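Local coordinates for probable transcriptional repressor protein (Mycobacterium tuberculosis, PDB 4FX0) that probably represses transcription as a redox-responsive, DNA-binding regulator of the MarR family, built as a dimer with winged helix-turn-helix domains, at residues B[53-56]-B[57-60]; B[63-66]-B[67-70]. All coordinates share one frame; numbering follows the deposited sequence.

Contact 1. Residues B[53-56]-B[57-60]; sequences LTMS and ELAA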
ATOM      1  N   LEU B  53      11.678  19.561  -5.000  1.00 57.77           N
ATOM      2  CA  LEU B  53      11.213  18.655  -3.957  1.00 63.30           C
ATOM      3  C   LEU B  53      12.233  17.573  -3.634  1.00 66.60           C
ATOM      4  O   LEU B  53      12.931  17.075  -4.518  1.00 54.41           O
ATOM      5  CB  LEU B  53       9.900  17.986  -4.369  1.00 55.77           C
ATOM      6  CG  LEU B  53       8.624  18.825  -4.386  1.00 48.37           C
ATOM      7  CD1 LEU B  53       7.445  17.940  -4.746  1.00 54.86           C
ATOM      8  CD2 LEU B  53       8.399  19.495  -3.040  1.00 56.64           C
ATOM      9  N   THR B  54      12.310  17.210  -2.359  1.00 80.32           N
ATOM     10  CA  THR B  54      13.120  16.079  -1.940  1.00 81.72           C
ATOM     11  C   THR B  54      12.435  14.802  -2.406  1.00 69.51           C
ATOM     12  O   THR B  54      11.210  14.756  -2.518  1.00 77.30           O
ATOM     13  CB  THR B  54      13.280  16.041  -0.409  1.00 88.49           C
ATOM     14  OG1 THR B  54      13.795  17.297   0.051  1.00 96.16           O
ATOM     15  CG2 THR B  54      14.228  14.925   0.005  1.00100.00           C
ATOM     16  N   MET B  55      13.221  13.770  -2.686  1.00 55.82           N
ATOM     17  CA  MET B  55      12.661  12.488  -3.098  1.00 53.64           C
ATOM     18  C   MET B  55      11.832  11.869  -1.977  1.00 68.88           C
ATOM     19  O   MET B  55      10.808  11.236  -2.230  1.00 73.35           O
ATOM     20  CB  MET B  55      13.768  11.528  -3.528  1.00 64.32           C
ATOM     21  CG  MET B  55      14.520  11.955  -4.780  1.00 76.45           C
ATOM     22  SD  MET B  55      13.556  11.778  -6.298  1.00 70.88           S
ATOM     23  CE  MET B  55      12.583  13.283  -6.287  1.00 52.89           C
ATOM     24  N   SER B  56      12.278  12.052  -0.740  1.00 77.96           N
ATOM     25  CA  SER B  56      11.537  11.555   0.411  1.00 76.90           C
ATOM     26  C   SER B  56      10.268  12.376   0.624  1.00 67.74           C
ATOM     27  O   SER B  56       9.221  11.837   0.981  1.00 81.31           O
ATOM     28  CB  SER B  56      12.408  11.573   1.670  1.00 81.24           C
ATOM     29  OG  SER B  56      12.926  12.867   1.920  1.00 86.88           O
ATOM     30  N   GLU B  57      10.371  13.682   0.397  1.00 56.55           N
ATOM     31  CA  GLU B  57       9.228  14.580   0.525  1.00 60.80           C
ATOM     32  C   GLU B  57       8.147  14.207  -0.484  1.00 72.19           C
ATOM     33  O   GLU B  57       6.952  14.339  -0.213  1.00 67.22           O
ATOM     34  CB  GLU B  57       9.666  16.031   0.320  1.00 67.71           C
ATOM     35  CG  GLU B  57       8.554  17.055   0.490  1.00 83.96           C
ATOM     36  CD  GLU B  57       8.079  17.173   1.926  1.00107.79           C
ATOM     37  OE1 GLU B  57       8.816  16.739   2.837  1.00112.67           O
ATOM     38  OE2 GLU B  57       6.968  17.701   2.142  1.00111.43           O
ATOM     39  N   LEU B  58       8.582  13.739  -1.651  1.00 70.31           N
ATOM     40  CA  LEU B  58       7.673  13.312  -2.708  1.00 59.57           C
ATOM     41  C   LEU B  58       7.160  11.897  -2.461  1.00 73.28           C
ATOM     42  O   LEU B  58       5.955  11.647  -2.502  1.00 87.26           O
ATOM     43  CB  LEU B  58       8.377  13.379  -4.064  1.00 54.70           C
ATOM     44  CG  LEU B  58       7.561  12.924  -5.276  1.00 55.85           C
ATOM     45  CD1 LEU B  58       6.327  13.794  -5.440  1.00 60.04           C
ATOM     46  CD2 LEU B  58       8.412  12.952  -6.537  1.00 42.90           C
ATOM     47  N   ALA B  59       8.084  10.973  -2.209  1.00 71.18           N
ATOM     48  CA  ALA B  59       7.737   9.577  -1.964  1.00 59.68           C
ATOM     49  C   ALA B  59       6.683   9.459  -0.869  1.00 66.41           C
ATOM     50  O   ALA B  59       5.747   8.666  -0.975  1.00 67.38           O
ATOM     51  CB  ALA B  59       8.978   8.778  -1.596  1.00 50.33           C
ATOM     52  N   ALA B  60       6.844  10.254   0.184  1.00 63.73           N
ATOM     53  CA  ALA B  60       5.897  10.258   1.291  1.00 68.31           C
ATOM     54  C   ALA B  60       4.513  10.723   0.840  1.00 72.68           C
ATOM     55  O   ALA B  60       3.499  10.138   1.221  1.00 77.65           O
ATOM     56  CB  ALA B  60       6.412  11.134   2.424  1.00 62.58           C
TER

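Contact 2. Residues B[63-66]-B[67-70]; sequences GVER and TTLT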
ATOM      1  N   GLY B  63       2.910   8.095  -0.896  1.00 61.03           N
ATOM      2  CA  GLY B  63       2.769   6.965   0.005  1.00 48.59           C
ATOM      3  C   GLY B  63       3.615   5.772  -0.396  1.00 54.29           C
ATOM      4  O   GLY B  63       3.231   4.625  -0.169  1.00 47.74           O
ATOM      5  N   VAL B  64       4.770   6.046  -0.994  1.00 52.24           N
ATOM      6  CA  VAL B  64       5.686   4.992  -1.415  1.00 55.03           C
ATOM      7  C   VAL B  64       7.072   5.201  -0.813  1.00 65.87           C
ATOM      8  O   VAL B  64       7.309   6.182  -0.106  1.00 66.13           O
ATOM      9  CB  VAL B  64       5.811   4.936  -2.951  1.00 53.65           C
ATOM     10  CG1 VAL B  64       4.444   4.742  -3.590  1.00 45.93           C
ATOM     11  CG2 VAL B  64       6.476   6.199  -3.477  1.00 59.50           C
ATOM     12  N   GLU B  65       7.984   4.275  -1.092  1.00 71.42           N
ATOM     13  CA  GLU B  65       9.365   4.393  -0.634  1.00 80.91           C
ATOM     14  C   GLU B  65      10.202   5.193  -1.627  1.00 77.70           C
ATOM     15  O   GLU B  65       9.891   5.237  -2.818  1.00 90.03           O
ATOM     16  CB  GLU B  65       9.986   3.011  -0.428  1.00 92.88           C
ATOM     17  CG  GLU B  65       9.377   2.220   0.713  1.00103.54           C
ATOM     18  CD  GLU B  65      10.054   0.880   0.920  1.00122.57           C
ATOM     19  OE1 GLU B  65      10.789   0.436   0.011  1.00118.25           O
ATOM     20  OE2 GLU B  65       9.854   0.272   1.994  1.00138.31           O
ATOM     21  N   ARG B  66      11.265   5.820  -1.135  1.00 71.82           N
ATOM     22  CA  ARG B  66      12.149   6.607  -1.987  1.00 77.23           C
ATOM     23  C   ARG B  66      12.645   5.796  -3.178  1.00 85.32           C
ATOM     24  O   ARG B  66      12.548   6.238  -4.323  1.00 88.16           O
ATOM     25  CB  ARG B  66      13.336   7.157  -1.190  1.00 85.65           C
ATOM     26  CG  ARG B  66      13.265   8.657  -0.944  1.00 95.22           C
ATOM     27  CD  ARG B  66      14.483   9.181  -0.193  1.00111.80           C
ATOM     28  NE  ARG B  66      15.696   9.172  -1.007  1.00128.89           N
ATOM     29  CZ  ARG B  66      16.700  10.032  -0.858  1.00130.34           C
ATOM     30  NH1 ARG B  66      16.632  10.979   0.069  1.00135.59           N
ATOM     31  NH2 ARG B  66      17.768   9.953  -1.640  1.00120.35           N
ATOM     32  N   THR B  67      13.173   4.608  -2.902  1.00 86.27           N
ATOM     33  CA  THR B  67      13.699   3.744  -3.953  1.00 90.91           C
ATOM     34  C   THR B  67      12.658   3.501  -5.039  1.00 86.99           C
ATOM     35  O   THR B  67      12.938   3.649  -6.229  1.00 80.57           O
ATOM     36  CB  THR B  67      14.165   2.390  -3.387  1.00 88.45           C
ATOM     37  OG1 THR B  67      13.082   1.762  -2.689  1.00 78.26           O
ATOM     38  CG2 THR B  67      15.332   2.589  -2.431  1.00 83.96           C
ATOM     39  N   THR B  68      11.452   3.132  -4.620  1.00 86.52           N
ATOM     40  CA  THR B  68      10.365   2.876  -5.555  1.00 85.50           C
ATOM     41  C   THR B  68      10.041   4.134  -6.351  1.00 81.53           C
ATOM     42  O   THR B  68       9.966   4.102  -7.581  1.00 85.86           O
ATOM     43  CB  THR B  68       9.098   2.399  -4.827  1.00 74.77           C
ATOM     44  OG1 THR B  68       9.437   1.351  -3.910  1.00 89.58           O
ATOM     45  CG2 THR B  68       8.070   1.887  -5.825  1.00 73.07           C
ATOM     46  N   LEU B  69       9.855   5.241  -5.639  1.00 69.56           N
ATOM     47  CA  LEU B  69       9.573   6.523  -6.270  1.00 65.96           C
ATOM     48  C   LEU B  69      10.629   6.865  -7.311  1.00 65.63           C
ATOM     49  O   LEU B  69      10.320   7.066  -8.486  1.00 58.22           O
ATOM     50  CB  LEU B  69       9.526   7.634  -5.224  1.00 51.64           C
ATOM     51  CG  LEU B  69       9.491   9.039  -5.831  1.00 60.72           C
ATOM     52  CD1 LEU B  69       8.056   9.481  -6.070  1.00 46.91           C
ATOM     53  CD2 LEU B  69      10.218  10.030  -4.940  1.00 56.78           C
ATOM     54  N   THR B  70      11.877   6.936  -6.863  1.00 63.70           N
ATOM     55  CA  THR B  70      12.993   7.284  -7.733  1.00 59.59           C
ATOM     56  C   THR B  70      13.040   6.407  -8.980  1.00 61.96           C
ATOM     57  O   THR B  70      13.158   6.914 -10.096  1.00 77.24           O
ATOM     58  CB  THR B  70      14.334   7.186  -6.987  1.00 73.12           C
ATOM     59  OG1 THR B  70      14.480   5.871  -6.438  1.00 77.89           O
ATOM     60  CG2 THR B  70      14.389   8.209  -5.862  1.00 70.36           C
TER

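Contact 1. Residues B[53-56]-B[57-60]
L58 reaches back to L53, T54 and M55 where strand 51-53 gives way to helix 55-62, the first helix of the helix-turn-helix in this winged MarR-type domain. Its backbone N donates to T54 O over 2.9 Å, a bent bond with 143° at the hydrogen, and this marks the first helical turn. From there the side chain can be followed outward. CB sits 3.5 Å from T54 O, the acceptor of that bond. CG is set opposite the backbone N (chi1 178°), and the next torsion, 61°, splits the methyls between two neighbours. CD1 meets L53 CD1 at 4.3 Å, so L53, just ahead of the helix, packs against its first turn. CD2 lies 4.2 Å from M55 CE, the end of a thioether chain that bends at both its second and third torsions; the two side chains run alongside each other in the same direction. Both also touch helix 66-78, M55 on T70 and L73, L58 on L69, which places them on the face of the helix turned into the motif.

The outer face is more polar. E57 rests its CB 3.7 Å from T54 CB, while its carboxylate leads away from 53-56. T54 occupies the N-cap position without using its hydroxyl as a cap. S56, on the same early turn, touches R66 of helix 66-78. Two further backbone bonds continue the helix: A60 N to S56 O at 3.0 Å, and A59 N to M55 O, where nitrogen and oxygen are 2.7 Å apart.

Contact 2. Residues B[63-66]-B[67-70]
L69 N and T70 N donate to E65 O and R66 O, four residues earlier, in nearly straight bonds (174° and 171° at the hydrogen) that establish the first turn of helix 66-78, by its place as second helix of the helix-turn-helix probably the DNA-recognition helix. L69 N is 2.8 Å from E65 O. T70 N is 2.7 Å from R66 O. The turn leading in starts at G63, whose positive phi makes it the C-prime residue of the Schellman motif that closes helix 55-62.

V64 and L69 supply the apolar part. The two side chains lie roughly perpendicular, with V64 CG2 over L69 CB at 3.8 Å; L69 then continues inward onto L58 and A59, whereas V64 also packs on R12 of the second subunit. E65 holds the N-cap position. Its extended side chain runs alongside T67, with OE1 3.8 Å from T67 OG1, and its CB is 3.9 Å from T68 OG1. The other carboxylate oxygen forms a long, weak ion pair with R16 of the second subunit.

T70 turns its hydroxyl back on the helix: with chi1 at 56°, OG1 lies between its own N and carbonyl carbon, 2.9 Å from R66 O and 2.7 Å from T67 O. The single hydroxyl proton can serve one of these two carbonyls at a time. The chemistry therefore implies a helix start held by main-chain carbonyls, with a threonine hydroxyl folded back over carbonyls of the preceding turn and an acidic N-cap residue that may feel R16 of the second subunit weakly.

Running from the N terminus, strand 51-53 hands over to contact 1, which closes the first turn of helix 55-62; L53 remains tied to the three-stranded sheet through K93. The chain then leaves that helix, and contact 2 closes the entry turn of helix 66-78. The two contacts are in series, neither nesting nor crossing, and their centres are 8 Å apart. They meet directly: V64 N lies 2.8 Å from A59 O, a probable hydrogen bond across the turn, and L58 CD2 packs on L69 CD1 at 3.5 Å. Together they join the sheet, both helices of the helix-turn-helix and, through 63-66, the second subunit.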